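Transcriptional regulator AefR (Pseudomonas syringae pv. tomato, PDB 3CDL) probably binds operator DNA as a dimeric transcriptional regulator of the TetR family, with a helix-turn-helix in its N-terminal part. Local coordinates at residues 48-51 with 55-58; 15-20 with 36-41; 25-30 with 117-122; 62-67 with 103-108. All blocks are in the same frame, centred on the assembly; numbering follows the deposited sequence.

Contact 1: residues 48-51 with 55-58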
# COMPACT_ATOMS: atom_id res chain seq x y z
N ASN B 48 18.67 -28.12 2.31
CA ASN B 48 20.03 -27.69 1.99
C ASN B 48 20.07 -26.19 1.70
O ASN B 48 20.84 -25.45 2.31
CB ASN B 48 20.58 -28.46 0.79
CG ASN B 48 20.85 -29.94 1.09
OD1 ASN B 48 21.17 -30.32 2.23
ND2 ASN B 48 20.73 -30.78 0.06
N HIS B 49 19.21 -25.74 0.79
CA HIS B 49 19.14 -24.33 0.45
C HIS B 49 18.51 -23.49 1.56
O HIS B 49 19.06 -22.45 1.93
CB HIS B 49 18.44 -24.12 -0.89
CG HIS B 49 19.34 -24.42 -2.07
ND1 HIS B 49 18.88 -25.02 -3.22
CD2 HIS B 49 20.66 -24.20 -2.26
CE1 HIS B 49 19.89 -25.16 -4.07
NE2 HIS B 49 20.98 -24.67 -3.51
N PHE B 50 17.38 -23.95 2.11
CA PHE B 50 16.68 -23.24 3.18
C PHE B 50 16.33 -24.19 4.30
O PHE B 50 15.44 -25.03 4.13
CB PHE B 50 15.41 -22.59 2.66
CG PHE B 50 15.63 -21.74 1.45
CD1 PHE B 50 16.04 -20.41 1.58
CD2 PHE B 50 15.45 -22.26 0.17
CE1 PHE B 50 16.26 -19.60 0.47
CE2 PHE B 50 15.66 -21.47 -0.95
CZ PHE B 50 16.07 -20.14 -0.80
N PRO B 51 17.00 -24.06 5.46
CA PRO B 51 16.78 -24.96 6.61
C PRO B 51 15.41 -24.79 7.28
O PRO B 51 15.05 -25.60 8.13
CB PRO B 51 17.91 -24.58 7.58
CG PRO B 51 18.85 -23.73 6.81
CD PRO B 51 18.03 -23.05 5.76
N GLU B 55 14.03 -18.95 7.16
CA GLU B 55 15.20 -18.69 6.32
C GLU B 55 14.80 -18.46 4.86
O GLU B 55 15.49 -17.79 4.11
CB GLU B 55 16.22 -19.83 6.44
CG GLU B 55 17.69 -19.38 6.57
CD GLU B 55 18.55 -19.60 5.30
OE1 GLU B 55 18.02 -19.48 4.17
OE2 GLU B 55 19.76 -19.88 5.43
N LEU B 56 13.65 -19.02 4.48
CA LEU B 56 13.13 -18.87 3.13
C LEU B 56 12.39 -17.55 2.99
O LEU B 56 12.56 -16.81 2.00
CB LEU B 56 12.23 -20.07 2.79
CG LEU B 56 11.32 -20.05 1.55
CD1 LEU B 56 12.10 -19.95 0.22
CD2 LEU B 56 10.46 -21.30 1.60
N PHE B 57 11.55 -17.26 3.99
CA PHE B 57 10.91 -15.96 4.10
C PHE B 57 11.93 -14.83 4.16
O PHE B 57 11.72 -13.77 3.57
CB PHE B 57 9.99 -15.89 5.32
CG PHE B 57 9.24 -14.60 5.44
CD1 PHE B 57 8.10 -14.38 4.67
CD2 PHE B 57 9.67 -13.61 6.30
CE1 PHE B 57 7.42 -13.21 4.75
CE2 PHE B 57 9.00 -12.42 6.39
CZ PHE B 57 7.87 -12.21 5.61
N ALA B 58 13.04 -15.06 4.87
CA ALA B 58 14.13 -14.08 4.98
C ALA B 58 14.67 -13.71 3.61
O ALA B 58 14.94 -12.55 3.35
CB ALA B 58 15.25 -14.61 5.86
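Phe-50 and Leu-56 make the ring-centred part of this contact. A CH-pi contact joins them: Leu-56 CD1 lies over the middle of the Phe-50 ring, 3.9 Å from its centroid and 3° off the ring normal. The first torsion of Leu-56 places CG anti to its backbone N (chi1 167°), and chi2 then puts the CD1 methyl over the ring face. The root of the leucine also takes part. Leu-56 CA is 3.6 Å from Phe-50 CD1, and Leu-56 CB is 4.0 Å from the same ring atom. The two side chains cross at about a right angle.

Glu-55 makes the rest of the contact by van der Waals packing, and no hydrogen bond crosses between the segments. Its chain, bent at chi2, passes Pro-51 CD, with Glu-55 CD 3.5 Å from that atom. Glu-55 OE1 is 3.4 Å from Phe-50 CD1. The planes of the Phe-50 ring and the Glu-55 carboxylate are 86° apart. Arg-11, outside the two segments, hydrogen-bonds His-49 O through its NH2. The same NH2 makes only a long, weak ion pair with Glu-55 OE1.

The predicted helix-turn-helix ends at Phe-50, the first residue to leave the helical conformation after helix 43-49. The contact closes the short connection from that helix into helix 53-64. Helix 9-24 packs against both partners, through Val-15 on Phe-50 and Ala-18 on Leu-56. Further along helix 53-64, Phe-57 points away from this contact and meets Ala-112 and Thr-113 of helix 100-114.

Contact 2: residues 15-20 with 36-41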
# COMPACT_ATOMS: atom_id res chain seq x y z
N VAL B 15 12.47 -21.26 -4.62
CA VAL B 15 11.85 -19.96 -4.33
C VAL B 15 10.54 -19.82 -5.10
O VAL B 15 9.52 -19.45 -4.51
CB VAL B 15 12.80 -18.78 -4.67
CG1 VAL B 15 12.07 -17.45 -4.59
CG2 VAL B 15 14.01 -18.77 -3.75
N GLN B 16 10.57 -20.14 -6.40
CA GLN B 16 9.40 -20.07 -7.30
C GLN B 16 8.22 -20.89 -6.81
O GLN B 16 7.09 -20.40 -6.75
CB GLN B 16 9.77 -20.52 -8.71
CG GLN B 16 9.63 -19.46 -9.75
CD GLN B 16 10.53 -18.28 -9.47
OE1 GLN B 16 10.23 -17.42 -8.62
NE2 GLN B 16 11.65 -18.22 -10.19
N ALA B 17 8.50 -22.15 -6.49
CA ALA B 17 7.52 -23.03 -5.91
C ALA B 17 7.02 -22.48 -4.58
O ALA B 17 5.85 -22.65 -4.22
CB ALA B 17 8.12 -24.41 -5.71
N ALA B 18 7.90 -21.80 -3.84
CA ALA B 18 7.50 -21.24 -2.55
C ALA B 18 6.46 -20.14 -2.75
O ALA B 18 5.47 -20.06 -2.02
CB ALA B 18 8.71 -20.72 -1.78
N ILE B 19 6.68 -19.32 -3.77
CA ILE B 19 5.81 -18.21 -4.09
C ILE B 19 4.44 -18.74 -4.49
O ILE B 19 3.41 -18.33 -3.94
CB ILE B 19 6.44 -17.35 -5.21
CG1 ILE B 19 7.69 -16.65 -4.66
CG2 ILE B 19 5.42 -16.37 -5.81
CD1 ILE B 19 8.35 -15.72 -5.63
N ALA B 20 4.47 -19.68 -5.43
CA ALA B 20 3.29 -20.34 -5.96
C ALA B 20 2.49 -21.00 -4.84
O ALA B 20 1.30 -20.74 -4.69
CB ALA B 20 3.70 -21.37 -6.98
N ALA B 36 8.59 -28.85 -1.95
CA ALA B 36 9.48 -29.82 -2.63
C ALA B 36 8.76 -30.63 -3.72
O ALA B 36 9.32 -30.87 -4.79
CB ALA B 36 10.12 -30.74 -1.61
N ALA B 37 7.51 -31.00 -3.42
CA ALA B 37 6.61 -31.66 -4.35
C ALA B 37 6.41 -30.88 -5.65
O ALA B 37 6.21 -31.49 -6.70
CB ALA B 37 5.27 -31.87 -3.70
N ARG B 38 6.46 -29.55 -5.57
CA ARG B 38 6.20 -28.74 -6.75
C ARG B 38 7.45 -28.07 -7.31
O ARG B 38 7.46 -27.63 -8.46
CB ARG B 38 5.06 -27.73 -6.51
CG ARG B 38 5.40 -26.26 -6.58
CD ARG B 38 4.15 -25.42 -6.49
NE ARG B 38 3.66 -24.98 -7.80
CZ ARG B 38 2.53 -24.30 -7.99
NH1 ARG B 38 1.75 -23.99 -6.97
NH2 ARG B 38 2.18 -23.92 -9.21
N ALA B 39 8.51 -27.99 -6.52
CA ALA B 39 9.81 -27.65 -7.07
C ALA B 39 10.27 -28.84 -7.91
O ALA B 39 11.19 -28.72 -8.71
CB ALA B 39 10.81 -27.35 -5.97
N GLU B 40 9.56 -29.97 -7.72
CA GLU B 40 9.92 -31.30 -8.24
C GLU B 40 11.32 -31.72 -7.77
O GLU B 40 12.15 -32.21 -8.54
CB GLU B 40 9.71 -31.41 -9.76
CG GLU B 40 8.23 -31.24 -10.16
CD GLU B 40 8.00 -31.62 -11.67
OE1 GLU B 40 7.54 -30.67 -12.46
OE2 GLU B 40 8.26 -32.84 -12.08
N VAL B 41 11.53 -31.55 -6.46
CA VAL B 41 12.83 -31.72 -5.82
C VAL B 41 12.69 -32.60 -4.55
O VAL B 41 11.55 -32.89 -4.10
CB VAL B 41 13.44 -30.31 -5.51
CG1 VAL B 41 12.93 -29.78 -4.18
CG2 VAL B 41 14.95 -30.34 -5.55
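Arg-38 reaches Ala-17 and Ala-20 through an unusual chi1 of 117°, an extended chi2 and a bend at chi3 (-98°). The first part of the chain runs past Ala-17, and the bend turns the guanidinium flat over Ala-20. This joins helix 9-24 to helix 32-39, the first helix of the helix-turn-helix predicted for residues 31-50. The pair belongs to the small three-helix DNA-binding domain of TetR regulators.

Small side chains let the two helices come close. The CA atoms of Ala-17 and Ala-39 are 5.3 Å apart. Ala-17 is buried and points at the other helix. Its CB sits 3.4 Å from Arg-38 CG, and it also meets the CB of Ala-39 at 4.0 Å. The aliphatic part of the arginine therefore serves as apolar packing here. No hydrogen bond links the segments.

The charged end of Arg-38 is held from outside the two segments. Its NH1 forms a salt bridge with Asp-24, and Glu-21 adds a long, weak ion pair. Both acids lie on helix 9-24, so the arginine spans from one helix to the other and is fixed at its tip. After Ala-39, Glu-40 leaves the helical conformation with a positive phi, and Val-41 N then bonds back to Ala-36 O.

At the guanidinium, the Ala-20 methyl stands 3.2 Å above the plane of the Arg-38 group, over its centre, with Ala-20 CB 3.3 Å from both Arg-38 CZ and Arg-38 NH1.

Contact 3: residues 25-30 with 117-122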
# COMPACT_ATOMS: atom_id res chain seq x y z
N ARG B 25 -1.83 -21.97 -0.98
CA ARG B 25 -2.30 -22.47 0.31
C ARG B 25 -2.29 -21.37 1.37
O ARG B 25 -3.06 -21.41 2.33
CB ARG B 25 -1.42 -23.65 0.78
CG ARG B 25 -1.02 -24.66 -0.29
CD ARG B 25 -2.07 -25.76 -0.47
NE ARG B 25 -1.59 -26.81 -1.37
CZ ARG B 25 -2.14 -28.02 -1.48
NH1 ARG B 25 -3.20 -28.38 -0.74
NH2 ARG B 25 -1.61 -28.90 -2.33
N GLY B 26 -1.41 -20.39 1.19
CA GLY B 26 -1.09 -19.45 2.26
C GLY B 26 0.25 -19.84 2.83
O GLY B 26 0.73 -20.95 2.61
N PHE B 27 0.87 -18.93 3.57
CA PHE B 27 2.22 -19.12 4.06
C PHE B 27 2.36 -20.20 5.16
O PHE B 27 3.16 -21.13 5.01
CB PHE B 27 2.82 -17.79 4.53
CG PHE B 27 4.20 -17.93 5.10
CD1 PHE B 27 5.31 -17.99 4.24
CD2 PHE B 27 4.39 -18.06 6.46
CE1 PHE B 27 6.59 -18.16 4.75
CE2 PHE B 27 5.66 -18.24 6.98
CZ PHE B 27 6.77 -18.28 6.12
N GLU B 28 1.62 -20.04 6.26
CA GLU B 28 1.78 -20.88 7.47
C GLU B 28 1.33 -22.32 7.31
O GLU B 28 1.95 -23.21 7.88
CB GLU B 28 1.13 -20.24 8.71
CG GLU B 28 2.08 -19.39 9.61
CD GLU B 28 3.00 -20.23 10.55
OE1 GLU B 28 3.56 -21.27 10.12
OE2 GLU B 28 3.18 -19.84 11.73
N ILE B 29 0.27 -22.55 6.54
CA ILE B 29 -0.18 -23.92 6.26
C ILE B 29 0.66 -24.66 5.20
O ILE B 29 0.54 -25.88 5.06
CB ILE B 29 -1.70 -24.02 5.89
CG1 ILE B 29 -1.92 -23.84 4.38
CG2 ILE B 29 -2.55 -23.08 6.75
CD1 ILE B 29 -3.25 -24.38 3.88
N THR B 30 1.50 -23.93 4.46
CA THR B 30 2.35 -24.52 3.42
C THR B 30 3.60 -25.13 4.04
O THR B 30 4.32 -24.48 4.78
CB THR B 30 2.79 -23.47 2.40
OG1 THR B 30 1.63 -22.84 1.85
CG2 THR B 30 3.59 -24.12 1.28
N PRO B 117 2.10 -10.63 13.17
CA PRO B 117 2.89 -9.73 14.00
C PRO B 117 4.40 -10.01 13.95
O PRO B 117 5.16 -9.10 13.70
CB PRO B 117 2.34 -9.99 15.41
CG PRO B 117 0.93 -10.44 15.18
CD PRO B 117 0.98 -11.24 13.92
N GLU B 118 4.82 -11.25 14.19
CA GLU B 118 6.23 -11.67 14.15
C GLU B 118 6.91 -11.42 12.82
O GLU B 118 8.11 -11.15 12.76
CB GLU B 118 6.33 -13.17 14.45
CG GLU B 118 7.66 -13.85 14.08
CD GLU B 118 7.87 -15.17 14.83
OE1 GLU B 118 8.06 -16.21 14.16
OE2 GLU B 118 7.83 -15.16 16.09
N ARG B 119 6.14 -11.54 11.76
CA ARG B 119 6.64 -11.38 10.44
C ARG B 119 6.67 -9.87 10.15
O ARG B 119 7.54 -9.39 9.40
CB ARG B 119 5.70 -12.10 9.49
CG ARG B 119 6.34 -12.85 8.34
CD ARG B 119 6.78 -14.28 8.62
NE ARG B 119 5.74 -15.19 9.13
CZ ARG B 119 4.55 -15.38 8.58
NH1 ARG B 119 4.21 -14.70 7.50
NH2 ARG B 119 3.68 -16.23 9.11
N ALA B 120 5.75 -9.12 10.75
CA ALA B 120 5.75 -7.66 10.65
C ALA B 120 7.01 -7.09 11.29
O ALA B 120 7.64 -6.21 10.73
CB ALA B 120 4.53 -7.07 11.28
N GLN B 121 7.39 -7.61 12.44
CA GLN B 121 8.59 -7.13 13.13
C GLN B 121 9.92 -7.49 12.46
O GLN B 121 10.94 -6.90 12.77
CB GLN B 121 8.56 -7.52 14.60
CG GLN B 121 9.03 -8.92 14.92
CD GLN B 121 8.93 -9.23 16.40
OE1 GLN B 121 9.17 -10.36 16.83
NE2 GLN B 121 8.55 -8.24 17.19
N VAL B 122 9.92 -8.47 11.55
CA VAL B 122 11.12 -8.74 10.77
C VAL B 122 11.17 -7.83 9.54
O VAL B 122 12.24 -7.46 9.08
CB VAL B 122 11.33 -10.26 10.43
CG1 VAL B 122 11.55 -11.07 11.71
CG2 VAL B 122 10.18 -10.81 9.66
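Arg-119 and Phe-27 make the close part of this contact. The guanidinium approaches the ring obliquely, at CD2 and CE2. Arg-119 NH2 is 3.3 Å from Phe-27 CD2, and Arg-119 CZ is 3.5 Å from Phe-27 CE2. The planes are 43° apart, so this is no flat stack. Phe-27 CD2 lies over one face of the guanidinium, offset toward its rim. Bends at chi2 (87°) and chi3 (56°) fold the arginine chain and bring its end to the phenylalanine.

The Glu-28 side is looser and more exposed. Glu-28 CG is 3.6 Å from Arg-119 NH2, but the carboxylate does not close a salt bridge. Glu-28 OE2 stays 4.5 Å from Arg-119 NH2, with the two flat groups nearly perpendicular. The attraction here is probably weak.

The contact ties the loop between helices 9-24 and 32-39 to the start of helix 117-125, and so the DNA-binding part to the C-terminal part. Phe-57 of helix 53-64 makes a cation-pi contact with Arg-119, and Lys-53 makes one with Phe-27. Ala-112 of helix 100-114 touches both Phe-27 and Arg-119.

Contact 4: residues 62-67 with 103-108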
# COMPACT_ATOMS: atom_id res chain seq x y z
N GLN B 62 14.50 -9.98 1.57
CA GLN B 62 15.70 -9.38 0.99
C GLN B 62 15.48 -9.00 -0.46
O GLN B 62 15.82 -7.90 -0.88
CB GLN B 62 16.92 -10.31 1.09
CG GLN B 62 17.24 -10.92 2.47
CD GLN B 62 17.71 -9.91 3.52
OE1 GLN B 62 18.91 -9.84 3.84
NE2 GLN B 62 16.78 -9.12 4.06
N ARG B 63 14.88 -9.92 -1.21
CA ARG B 63 14.61 -9.77 -2.65
C ARG B 63 13.61 -8.69 -2.97
O ARG B 63 13.60 -8.15 -4.08
CB ARG B 63 14.06 -11.07 -3.21
CG ARG B 63 15.08 -12.10 -3.53
CD ARG B 63 14.41 -13.23 -4.28
NE ARG B 63 15.25 -14.42 -4.32
CZ ARG B 63 15.21 -15.33 -5.30
NH1 ARG B 63 14.38 -15.17 -6.32
NH2 ARG B 63 16.01 -16.38 -5.25
N LEU B 64 12.74 -8.39 -2.02
CA LEU B 64 11.60 -7.53 -2.27
C LEU B 64 12.00 -6.07 -2.34
O LEU B 64 12.23 -5.55 -3.43
CB LEU B 64 10.50 -7.75 -1.23
CG LEU B 64 9.19 -7.06 -1.63
CD1 LEU B 64 8.79 -7.49 -3.03
CD2 LEU B 64 8.11 -7.38 -0.64
N TRP B 65 12.08 -5.40 -1.19
CA TRP B 65 12.43 -3.99 -1.17
C TRP B 65 13.89 -3.75 -1.57
O TRP B 65 14.37 -2.61 -1.56
CB TRP B 65 12.06 -3.33 0.17
CG TRP B 65 12.24 -4.22 1.39
CD1 TRP B 65 11.26 -4.64 2.24
CD2 TRP B 65 13.46 -4.77 1.88
NE1 TRP B 65 11.80 -5.42 3.24
CE2 TRP B 65 13.15 -5.52 3.04
CE3 TRP B 65 14.80 -4.71 1.45
CZ2 TRP B 65 14.12 -6.20 3.78
CZ3 TRP B 65 15.77 -5.39 2.19
CH2 TRP B 65 15.42 -6.13 3.34
N ASN B 66 14.60 -4.82 -1.94
CA ASN B 66 15.85 -4.66 -2.68
C ASN B 66 15.62 -4.10 -4.09
O ASN B 66 16.50 -3.45 -4.66
CB ASN B 66 16.63 -5.98 -2.74
CG ASN B 66 17.83 -5.99 -1.80
OD1 ASN B 66 18.97 -6.10 -2.24
ND2 ASN B 66 17.57 -5.88 -0.50
N CYS B 67 14.42 -4.34 -4.62
CA CYS B 67 13.94 -3.66 -5.84
C CYS B 67 12.46 -3.26 -5.77
O CYS B 67 11.96 -2.87 -4.71
CB CYS B 67 14.21 -4.50 -7.09
SG CYS B 67 15.86 -4.25 -7.77
N LEU B 103 5.90 -8.62 -8.78
CA LEU B 103 4.59 -8.39 -8.18
C LEU B 103 4.11 -9.59 -7.41
O LEU B 103 3.57 -9.46 -6.32
CB LEU B 103 3.56 -7.95 -9.22
CG LEU B 103 3.79 -6.50 -9.68
CD1 LEU B 103 2.94 -6.23 -10.90
CD2 LEU B 103 3.56 -5.42 -8.57
N ASP B 104 4.34 -10.77 -7.97
CA ASP B 104 4.02 -12.03 -7.31
C ASP B 104 4.69 -12.21 -5.96
O ASP B 104 4.02 -12.52 -4.99
CB ASP B 104 4.34 -13.20 -8.24
CG ASP B 104 3.34 -13.32 -9.37
OD1 ASP B 104 2.44 -12.46 -9.41
OD2 ASP B 104 3.46 -14.25 -10.20
N LEU B 105 6.00 -12.03 -5.90
CA LEU B 105 6.74 -12.11 -4.66
C LEU B 105 6.18 -11.09 -3.67
O LEU B 105 5.88 -11.42 -2.52
CB LEU B 105 8.22 -11.85 -4.93
CG LEU B 105 9.12 -11.39 -3.78
CD1 LEU B 105 9.84 -12.56 -3.21
CD2 LEU B 105 10.13 -10.41 -4.30
N ALA B 106 6.06 -9.85 -4.12
CA ALA B 106 5.51 -8.77 -3.34
C ALA B 106 4.18 -9.19 -2.70
O ALA B 106 3.98 -9.00 -1.50
CB ALA B 106 5.32 -7.56 -4.20
N ARG B 107 3.29 -9.75 -3.53
CA ARG B 107 1.99 -10.21 -3.05
C ARG B 107 2.11 -11.24 -1.93
O ARG B 107 1.59 -11.05 -0.83
CB ARG B 107 1.18 -10.80 -4.20
CG ARG B 107 0.10 -9.90 -4.72
CD ARG B 107 -0.63 -10.55 -5.89
NE ARG B 107 0.27 -10.76 -7.04
CZ ARG B 107 0.25 -10.04 -8.16
NH1 ARG B 107 -0.65 -9.07 -8.31
NH2 ARG B 107 1.10 -10.30 -9.15
N VAL B 108 2.82 -12.33 -2.20
CA VAL B 108 3.00 -13.32 -1.13
C VAL B 108 3.69 -12.74 0.12
O VAL B 108 3.32 -13.13 1.21
CB VAL B 108 3.51 -14.76 -1.60
CG1 VAL B 108 3.11 -15.05 -3.03
CG2 VAL B 108 4.97 -14.95 -1.41
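Leu-64 and Leu-105 lie side by side, their side chains running in opposite directions. Each has CG anti to its backbone N. In Leu-64 (chi1 -169°) this sends CD1 across to helix 100-114, where it does most of the touching. Leu-64 CD1 is 3.5 Å from Leu-105 CD2 and equally close to Ala-106 CA. It is also 3.7 Å from the Ala-106 methyl. Leu-105 has a less usual chi2 of 97°. Its CD2 comes in beside the Leu-64 backbone, with Leu-105 CD2 3.8 Å from Leu-64 CA.

Arg-63 joins only with its root. Its CB is 4.1 Å from Leu-105 CD2. Beyond CG the chain is extended and leads away from helix 100-114 to salt bridges with Glu-12 and Glu-59.

On the far side of helix 100-114, Arg-107 turns back to Asp-104. Arg-107 NH2 donates a hydrogen bond to Asp-104 OD1 (2.6 Å) as part of a salt bridge, with OD1 close to the guanidinium plane.

Ile-19 of helix 9-24 and Met-60 of helix 53-64 also pack on Leu-105. A type I beta turn begins at Leu-64 and runs to Cys-67. The buried leucine-alanine packing joins the end of helix 53-64 to helix 100-114, at the junction of DNA-binding and C-terminal regions in the all-helical TetR fold.

How the contacts relate
Contacts 1 and 2 lie within the DNA-binding part, their centres 13 Å apart. They touch where Phe-50 CZ meets Val-15 CG2 at 3.8 Å. Contact 3 joins that part to the C-terminal part, and contact 4 packs the end of the connecting helix 53-64 on helix 100-114. The centres of contacts 3 and 4 are 15 Å apart, and the two do not touch. Phe-57 connects contact 1 to contact 3: its CD1 lies 4.1 Å from Phe-27 CE1. Ile-19 connects contact 2 to contact 4, with Ile-19 CD1 3.9 Å from Leu-105 CB. Helix 53-64 serves both contacts 1 and 4. Packing thus runs from the predicted helix-turn-helix to the C-terminal part.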